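Local coordinates for protein of unknown function with a Fic domain (Bacteroides thetaiotaomicron VPI-5482, PDB 3CUC) that is of unknown function but is a largely helical single-chain protein belonging to the Fic/DOC family, at residues 158-163 and 187-192; 180-185 and 205-210. All blocks are in the same frame, centred on the assembly; numbering follows the deposited sequence.

Interaction 1: residues 158-163 and 187-192; sequences AFMTSL and YRYIRI
The rings of Tyr189 and Phe159 both meet the opposite helix at an edge, near the ring plane: Met160 CE and Leu163 CD2 lie beside Tyr189, and Ile192 CG1 beside Phe159. This is an antiparallel helix pair of the Fic fold, with axes 10.8 Å apart at closest approach; 187-192 leads directly into the loop in which the HPFxDGNGR signature of the family begins, running on into the start of helix 199-213. Met160, a selenomethionine bent at chi2 and chi3, makes an oblique Met-aromatic contact with Tyr189, SE lying 5.5 Å from the ring centroid and 65° off its normal. The methyl Met160 CE touches Tyr189 CE1 at 4.1 Å. Ile192 fills the middle: chi1 (-62°) sets CG1 at the Phe159 ring edge, by CD2; CD1 meets Phe159 CB and Leu163 CD2, while CG2 nears SE. The two methyls of Leu163 part, CD2 against Tyr189 CB and CD1 against Arg188 CB at 3.5 Å. The extended chain of Arg188 reaches past residues 158-163, with NH2 bonded to Ala250 O and a cation-pi contact to Trp166 further along helix 156-173. No hydrogen bond joins the two segments, and the grip is apolar. Tyr189 also packs on Ile202 and Ala203 of helix 199-213, while Met160 reaches Ile100 of helix 97-107. Ile192 CD1 lies 3.8 Å from Phe159 O and 4.0 Å from Met160 SE.

Interaction 2: residues 180-185 and 205-210; sequences ELAALL and LLVNFV
Helices 180-185 and 205-210 run antiparallel at 160°, their axes 8.6 Å apart at closest approach, and come nearest at Ala182 and Val207, whose CA atoms lie 4.8 Å from each other. They belong to the helix-loop-helix of the Fic core, in whose connecting loop the HPFxDGNGR signature begins before running on into helix 199-213. The small methyl of Ala182 points at the facing helix and lets the backbones draw close: its CB packs on Val210 CB at 3.8 Å and on Val207 CG1 at 4.1 Å. Val207 places its other branch, CG2, against the carbonyl of Ala182. One turn on, Leu185 has CG anti to the backbone N, and chi2 (54°) orients its methyls; CD2 touches both Leu206 CB and Val210 CG2. The Leu185 side chain crosses Leu206 at about a right angle and meets Val210 more obliquely. Val210 meets three residues of the facing helix: CG1 lies by Ala182 and, loosely, by Leu181, whose CG is 4.4 Å from it, and CG2 by Leu185. All six touching residues are buried, and no hydrogen bond crosses between the segments. Tyr167 of helix 156-173 packs against both Leu181 and Val210, while helix 256-277 covers Ala183 through Phe258, Val259 and Leu262. Leu185 CD2 lies 3.7 Å from Val210 CG2.

Overall arrangement
From the N terminus, 158-163 on helix 156-173 comes first, followed by 180-185 and 187-192 on helix 178-192, then 205-210 on helix 199-213. Interaction 1 closes a loop of 23 residues, mostly helix; interaction 2 closes one of 19, including the signature segment. The closures cross, since 180-185 falls within the first span and 187-192 within the second. Helix 178-192 is common to both, lending 187-192 to interaction 1 and 180-185 to interaction 2, though both neighbouring helices also touch it elsewhere along its length. The contact centres are 13 Å apart, yet their side chains meet: Tyr189 packs on Leu206 and Leu163 on Leu185, tying three successive helices together.

Interaction 1: residues 158-163 and 187-192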
ATOM      1  N   ALA A 158     -19.109  -8.735  -6.036  1.00 57.40           N
ATOM      2  CA  ALA A 158     -19.875  -8.724  -4.788  1.00 57.41           C
ATOM      3  C   ALA A 158     -18.960  -8.500  -3.577  1.00 57.06           C
ATOM      4  O   ALA A 158     -19.264  -7.690  -2.701  1.00 57.46           O
ATOM      5  CB  ALA A 158     -20.655 -10.023  -4.633  1.00 57.08           C
ATOM      6  N   PHE A 159     -17.843  -9.222  -3.545  1.00 55.96           N
ATOM      7  CA  PHE A 159     -16.832  -9.079  -2.489  1.00 55.04           C
ATOM      8  C   PHE A 159     -16.265  -7.658  -2.404  1.00 54.65           C
ATOM      9  O   PHE A 159     -16.054  -7.135  -1.308  1.00 55.06           O
ATOM     10  CB  PHE A 159     -15.681 -10.069  -2.726  1.00 54.36           C
ATOM     11  CG  PHE A 159     -15.939 -11.456  -2.198  1.00 53.93           C
ATOM     12  CD1 PHE A 159     -17.228 -11.974  -2.116  1.00 50.82           C
ATOM     13  CD2 PHE A 159     -14.873 -12.258  -1.807  1.00 54.50           C
ATOM     14  CE1 PHE A 159     -17.446 -13.251  -1.632  1.00 50.10           C
ATOM     15  CE2 PHE A 159     -15.085 -13.538  -1.327  1.00 54.32           C
ATOM     16  CZ  PHE A 159     -16.374 -14.037  -1.237  1.00 53.46           C
HETATM   17  N   MSE A 160     -16.004  -7.055  -3.565  1.00 53.47           N
HETATM   18  CA  MSE A 160     -15.456  -5.703  -3.639  1.00 51.91           C
HETATM   19  C   MSE A 160     -16.461  -4.654  -3.186  1.00 51.59           C
HETATM   20  O   MSE A 160     -16.107  -3.745  -2.441  1.00 53.46           O
HETATM   21  CB  MSE A 160     -14.968  -5.386  -5.056  1.00 51.07           C
HETATM   22  CG  MSE A 160     -13.703  -6.126  -5.438  1.00 48.03           C
HETATM   23 SE   MSE A 160     -12.235  -5.645  -4.308  0.75 35.41          SE
HETATM   24  CE  MSE A 160     -11.852  -3.845  -5.000  1.00 33.48           C
ATOM     25  N   THR A 161     -17.711  -4.772  -3.618  1.00 49.82           N
ATOM     26  CA  THR A 161     -18.743  -3.861  -3.134  1.00 48.85           C
ATOM     27  C   THR A 161     -18.865  -3.952  -1.614  1.00 48.87           C
ATOM     28  O   THR A 161     -19.060  -2.941  -0.947  1.00 48.48           O
ATOM     29  CB  THR A 161     -20.106  -4.144  -3.778  1.00 48.71           C
ATOM     30  OG1 THR A 161     -19.988  -4.041  -5.198  1.00 50.36           O
ATOM     31  CG2 THR A 161     -21.160  -3.150  -3.288  1.00 43.83           C
ATOM     32  N   SER A 162     -18.735  -5.161  -1.073  1.00 48.68           N
ATOM     33  CA  SER A 162     -18.768  -5.357   0.377  1.00 48.42           C
ATOM     34  C   SER A 162     -17.581  -4.696   1.070  1.00 48.48           C
ATOM     35  O   SER A 162     -17.726  -4.155   2.170  1.00 48.62           O
ATOM     36  CB  SER A 162     -18.804  -6.848   0.722  1.00 47.83           C
ATOM     37  OG  SER A 162     -20.068  -7.388   0.399  1.00 47.08           O
ATOM     38  N   LEU A 163     -16.417  -4.747   0.419  1.00 47.87           N
ATOM     39  CA  LEU A 163     -15.176  -4.218   0.979  1.00 47.23           C
ATOM     40  C   LEU A 163     -15.226  -2.700   1.119  1.00 48.15           C
ATOM     41  O   LEU A 163     -14.898  -2.157   2.177  1.00 48.17           O
ATOM     42  CB  LEU A 163     -13.992  -4.614   0.100  1.00 47.21           C
ATOM     43  CG  LEU A 163     -12.594  -4.255   0.608  1.00 47.63           C
ATOM     44  CD1 LEU A 163     -12.220  -5.122   1.801  1.00 42.37           C
ATOM     45  CD2 LEU A 163     -11.574  -4.401  -0.529  1.00 45.45           C
ATOM     46  N   TYR A 187      -5.359  -6.389   4.100  1.00 48.36           N
ATOM     47  CA  TYR A 187      -5.496  -7.837   4.208  1.00 48.65           C
ATOM     48  C   TYR A 187      -6.689  -8.367   3.430  1.00 48.21           C
ATOM     49  O   TYR A 187      -6.549  -9.280   2.622  1.00 47.40           O
ATOM     50  CB  TYR A 187      -5.611  -8.280   5.664  1.00 49.23           C
ATOM     51  CG  TYR A 187      -5.585  -9.780   5.777  1.00 49.86           C
ATOM     52  CD1 TYR A 187      -4.381 -10.477   5.706  1.00 49.28           C
ATOM     53  CD2 TYR A 187      -6.764 -10.508   5.908  1.00 49.88           C
ATOM     54  CE1 TYR A 187      -4.347 -11.855   5.788  1.00 50.90           C
ATOM     55  CE2 TYR A 187      -6.744 -11.887   5.988  1.00 51.50           C
ATOM     56  CZ  TYR A 187      -5.534 -12.561   5.928  1.00 52.29           C
ATOM     57  OH  TYR A 187      -5.515 -13.940   6.015  1.00 51.28           O
ATOM     58  N   ARG A 188      -7.859  -7.794   3.683  1.00 48.74           N
ATOM     59  CA  ARG A 188      -9.074  -8.206   2.989  1.00 49.10           C
ATOM     60  C   ARG A 188      -8.944  -8.034   1.480  1.00 49.95           C
ATOM     61  O   ARG A 188      -9.294  -8.943   0.722  1.00 50.19           O
ATOM     62  CB  ARG A 188     -10.282  -7.437   3.520  1.00 49.03           C
ATOM     63  CG  ARG A 188     -10.633  -7.822   4.941  1.00 49.11           C
ATOM     64  CD  ARG A 188     -11.859  -7.090   5.434  1.00 49.11           C
ATOM     65  NE  ARG A 188     -12.422  -7.728   6.621  1.00 51.15           N
ATOM     66  CZ  ARG A 188     -13.603  -7.428   7.154  1.00 48.14           C
ATOM     67  NH1 ARG A 188     -14.381  -6.500   6.612  1.00 51.43           N
ATOM     68  NH2 ARG A 188     -14.015  -8.069   8.236  1.00 48.11           N
ATOM     69  N   TYR A 189      -8.422  -6.885   1.048  1.00 50.80           N
ATOM     70  CA  TYR A 189      -8.184  -6.643  -0.376  1.00 51.10           C
ATOM     71  C   TYR A 189      -7.260  -7.702  -0.977  1.00 52.63           C
ATOM     72  O   TYR A 189      -7.579  -8.299  -2.012  1.00 53.16           O
ATOM     73  CB  TYR A 189      -7.589  -5.253  -0.629  1.00 50.56           C
ATOM     74  CG  TYR A 189      -7.208  -5.052  -2.082  1.00 48.60           C
ATOM     75  CD1 TYR A 189      -8.149  -4.611  -3.011  1.00 48.86           C
ATOM     76  CD2 TYR A 189      -5.921  -5.337  -2.532  1.00 47.31           C
ATOM     77  CE1 TYR A 189      -7.816  -4.448  -4.343  1.00 49.53           C
ATOM     78  CE2 TYR A 189      -5.578  -5.178  -3.859  1.00 48.48           C
ATOM     79  CZ  TYR A 189      -6.526  -4.736  -4.760  1.00 49.83           C
ATOM     80  OH  TYR A 189      -6.177  -4.578  -6.077  1.00 49.41           O
ATOM     81  N   ILE A 190      -6.120  -7.933  -0.326  1.00 53.05           N
ATOM     82  CA  ILE A 190      -5.133  -8.877  -0.844  1.00 53.69           C
ATOM     83  C   ILE A 190      -5.704 -10.304  -0.906  1.00 54.19           C
ATOM     84  O   ILE A 190      -5.311 -11.097  -1.766  1.00 54.82           O
ATOM     85  CB  ILE A 190      -3.808  -8.839  -0.023  1.00 53.94           C
ATOM     86  CG1 ILE A 190      -2.619  -9.244  -0.901  1.00 55.19           C
ATOM     87  CG2 ILE A 190      -3.894  -9.726   1.219  1.00 52.24           C
ATOM     88  CD1 ILE A 190      -2.224  -8.179  -1.927  1.00 55.74           C
ATOM     89  N   ARG A 191      -6.641 -10.621  -0.011  1.00 54.34           N
ATOM     90  CA  ARG A 191      -7.301 -11.934  -0.012  1.00 54.08           C
ATOM     91  C   ARG A 191      -8.336 -12.071  -1.121  1.00 53.18           C
ATOM     92  O   ARG A 191      -8.526 -13.157  -1.650  1.00 53.85           O
ATOM     93  CB  ARG A 191      -7.955 -12.227   1.343  1.00 54.64           C
ATOM     94  CG  ARG A 191      -6.977 -12.562   2.472  1.00 56.63           C
ATOM     95  CD  ARG A 191      -6.191 -13.837   2.205  1.00 60.87           C
ATOM     96  NE  ARG A 191      -7.064 -14.989   1.993  1.00 61.37           N
ATOM     97  CZ  ARG A 191      -7.441 -15.850   2.936  1.00 63.78           C
ATOM     98  NH1 ARG A 191      -7.030 -15.712   4.193  1.00 64.49           N
ATOM     99  NH2 ARG A 191      -8.239 -16.862   2.617  1.00 65.07           N
ATOM    100  N   ILE A 192      -9.007 -10.975  -1.466  1.00 52.40           N
ATOM    101  CA  ILE A 192      -9.895 -10.953  -2.636  1.00 51.08           C
ATOM    102  C   ILE A 192      -9.064 -11.043  -3.930  1.00 52.18           C
ATOM    103  O   ILE A 192      -9.401 -11.797  -4.841  1.00 52.14           O
ATOM    104  CB  ILE A 192     -10.772  -9.676  -2.673  1.00 50.57           C
ATOM    105  CG1 ILE A 192     -11.702  -9.604  -1.457  1.00 48.85           C
ATOM    106  CG2 ILE A 192     -11.616  -9.638  -3.941  1.00 48.21           C
ATOM    107  CD1 ILE A 192     -12.393  -8.256  -1.308  1.00 49.40           C
TER

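Interaction 2: residues 180-185 and 205-210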
ATOM      1  N   GLU A 180      -4.891   0.099  12.249  1.00 49.31           N
ATOM      2  CA  GLU A 180      -5.768  -1.071  12.232  1.00 49.45           C
ATOM      3  C   GLU A 180      -6.604  -1.122  10.957  1.00 48.29           C
ATOM      4  O   GLU A 180      -6.641  -2.146  10.275  1.00 48.81           O
ATOM      5  CB  GLU A 180      -6.705  -1.059  13.444  1.00 50.11           C
ATOM      6  CG  GLU A 180      -6.019  -1.335  14.775  1.00 51.12           C
ATOM      7  CD  GLU A 180      -6.891  -1.000  15.977  1.00 50.34           C
ATOM      8  OE1 GLU A 180      -7.926  -0.315  15.813  1.00 49.91           O
ATOM      9  OE2 GLU A 180      -6.538  -1.423  17.097  1.00 52.12           O
ATOM     10  N   LEU A 181      -7.273  -0.015  10.647  1.00 47.14           N
ATOM     11  CA  LEU A 181      -8.147   0.058   9.479  1.00 46.06           C
ATOM     12  C   LEU A 181      -7.339  -0.173   8.205  1.00 46.20           C
ATOM     13  O   LEU A 181      -7.793  -0.874   7.296  1.00 45.99           O
ATOM     14  CB  LEU A 181      -8.876   1.411   9.420  1.00 45.78           C
ATOM     15  CG  LEU A 181      -9.829   1.641   8.234  1.00 45.34           C
ATOM     16  CD1 LEU A 181     -10.862   0.535   8.122  1.00 43.13           C
ATOM     17  CD2 LEU A 181     -10.516   2.994   8.331  1.00 45.18           C
ATOM     18  N   ALA A 182      -6.142   0.413   8.155  1.00 46.08           N
ATOM     19  CA  ALA A 182      -5.241   0.241   7.021  1.00 45.71           C
ATOM     20  C   ALA A 182      -4.817  -1.217   6.897  1.00 45.89           C
ATOM     21  O   ALA A 182      -4.845  -1.778   5.806  1.00 45.83           O
ATOM     22  CB  ALA A 182      -4.020   1.139   7.159  1.00 44.57           C
ATOM     23  N   ALA A 183      -4.440  -1.831   8.015  1.00 46.06           N
ATOM     24  CA  ALA A 183      -4.005  -3.230   8.010  1.00 46.32           C
ATOM     25  C   ALA A 183      -5.109  -4.146   7.510  1.00 46.78           C
ATOM     26  O   ALA A 183      -4.863  -5.026   6.695  1.00 47.27           O
ATOM     27  CB  ALA A 183      -3.559  -3.659   9.398  1.00 46.04           C
ATOM     28  N   LEU A 184      -6.326  -3.922   7.993  1.00 47.50           N
ATOM     29  CA  LEU A 184      -7.456  -4.783   7.650  1.00 48.09           C
ATOM     30  C   LEU A 184      -7.921  -4.559   6.214  1.00 48.00           C
ATOM     31  O   LEU A 184      -8.299  -5.514   5.539  1.00 48.69           O
ATOM     32  CB  LEU A 184      -8.611  -4.577   8.635  1.00 48.16           C
ATOM     33  CG  LEU A 184      -9.588  -5.737   8.858  1.00 49.36           C
ATOM     34  CD1 LEU A 184      -8.878  -7.085   8.995  1.00 49.03           C
ATOM     35  CD2 LEU A 184     -10.418  -5.456  10.099  1.00 48.26           C
ATOM     36  N   LEU A 185      -7.879  -3.309   5.748  1.00 47.52           N
ATOM     37  CA  LEU A 185      -8.158  -2.999   4.337  1.00 46.87           C
ATOM     38  C   LEU A 185      -7.174  -3.711   3.400  1.00 47.48           C
ATOM     39  O   LEU A 185      -7.577  -4.301   2.396  1.00 47.42           O
ATOM     40  CB  LEU A 185      -8.115  -1.484   4.085  1.00 46.45           C
ATOM     41  CG  LEU A 185      -8.365  -1.004   2.645  1.00 45.07           C
ATOM     42  CD1 LEU A 185      -9.682  -1.548   2.102  1.00 39.73           C
ATOM     43  CD2 LEU A 185      -8.338   0.514   2.558  1.00 45.44           C
ATOM     44  N   LEU A 205      -0.654   0.697  -1.654  1.00 45.20           N
ATOM     45  CA  LEU A 205      -1.164   2.038  -1.938  1.00 45.57           C
ATOM     46  C   LEU A 205      -2.367   2.365  -1.055  1.00 45.14           C
ATOM     47  O   LEU A 205      -2.491   3.482  -0.571  1.00 44.74           O
ATOM     48  CB  LEU A 205      -1.527   2.187  -3.427  1.00 45.48           C
ATOM     49  CG  LEU A 205      -0.354   2.488  -4.369  1.00 45.02           C
ATOM     50  CD1 LEU A 205      -0.745   2.235  -5.815  1.00 39.62           C
ATOM     51  CD2 LEU A 205       0.135   3.919  -4.189  1.00 45.06           C
ATOM     52  N   LEU A 206      -3.245   1.388  -0.850  1.00 45.41           N
ATOM     53  CA  LEU A 206      -4.433   1.581  -0.021  1.00 45.48           C
ATOM     54  C   LEU A 206      -4.056   1.813   1.444  1.00 45.13           C
ATOM     55  O   LEU A 206      -4.725   2.579   2.135  1.00 45.84           O
ATOM     56  CB  LEU A 206      -5.406   0.397  -0.153  1.00 45.36           C
ATOM     57  CG  LEU A 206      -6.129   0.250  -1.499  1.00 45.96           C
ATOM     58  CD1 LEU A 206      -6.833  -1.092  -1.580  1.00 40.37           C
ATOM     59  CD2 LEU A 206      -7.118   1.397  -1.736  1.00 45.47           C
ATOM     60  N   VAL A 207      -2.988   1.172   1.913  1.00 43.98           N
ATOM     61  CA  VAL A 207      -2.510   1.411   3.272  1.00 43.38           C
ATOM     62  C   VAL A 207      -2.159   2.878   3.410  1.00 44.71           C
ATOM     63  O   VAL A 207      -2.634   3.560   4.316  1.00 45.39           O
ATOM     64  CB  VAL A 207      -1.259   0.586   3.618  1.00 43.47           C
ATOM     65  CG1 VAL A 207      -0.589   1.136   4.875  1.00 36.71           C
ATOM     66  CG2 VAL A 207      -1.615  -0.878   3.790  1.00 40.81           C
ATOM     67  N   ASN A 208      -1.335   3.363   2.491  1.00 45.27           N
ATOM     68  CA  ASN A 208      -0.875   4.738   2.559  1.00 45.66           C
ATOM     69  C   ASN A 208      -1.978   5.750   2.269  1.00 46.04           C
ATOM     70  O   ASN A 208      -1.887   6.905   2.696  1.00 46.86           O
ATOM     71  CB  ASN A 208       0.344   4.939   1.659  1.00 45.26           C
ATOM     72  CG  ASN A 208       1.601   4.306   2.241  1.00 44.83           C
ATOM     73  OD1 ASN A 208       1.741   4.175   3.460  1.00 44.06           O
ATOM     74  ND2 ASN A 208       2.521   3.914   1.374  1.00 40.95           N
ATOM     75  N   PHE A 209      -3.029   5.310   1.577  1.00 45.50           N
ATOM     76  CA  PHE A 209      -4.226   6.132   1.419  1.00 45.58           C
ATOM     77  C   PHE A 209      -4.846   6.396   2.784  1.00 45.52           C
ATOM     78  O   PHE A 209      -5.149   7.533   3.130  1.00 45.29           O
ATOM     79  CB  PHE A 209      -5.235   5.451   0.495  1.00 45.36           C
ATOM     80  CG  PHE A 209      -6.617   6.050   0.541  1.00 44.15           C
ATOM     81  CD1 PHE A 209      -6.945   7.146  -0.247  1.00 46.95           C
ATOM     82  CD2 PHE A 209      -7.596   5.501   1.356  1.00 44.34           C
ATOM     83  CE1 PHE A 209      -8.226   7.692  -0.217  1.00 45.70           C
ATOM     84  CE2 PHE A 209      -8.874   6.041   1.394  1.00 45.96           C
ATOM     85  CZ  PHE A 209      -9.188   7.140   0.602  1.00 45.49           C
ATOM     86  N   VAL A 210      -5.020   5.331   3.556  1.00 45.82           N
ATOM     87  CA  VAL A 210      -5.634   5.441   4.865  1.00 46.13           C
ATOM     88  C   VAL A 210      -4.783   6.322   5.786  1.00 46.91           C
ATOM     89  O   VAL A 210      -5.284   7.282   6.373  1.00 47.22           O
ATOM     90  CB  VAL A 210      -5.861   4.050   5.492  1.00 46.54           C
ATOM     91  CG1 VAL A 210      -6.439   4.183   6.901  1.00 46.18           C
ATOM     92  CG2 VAL A 210      -6.785   3.213   4.601  1.00 42.80           C
TER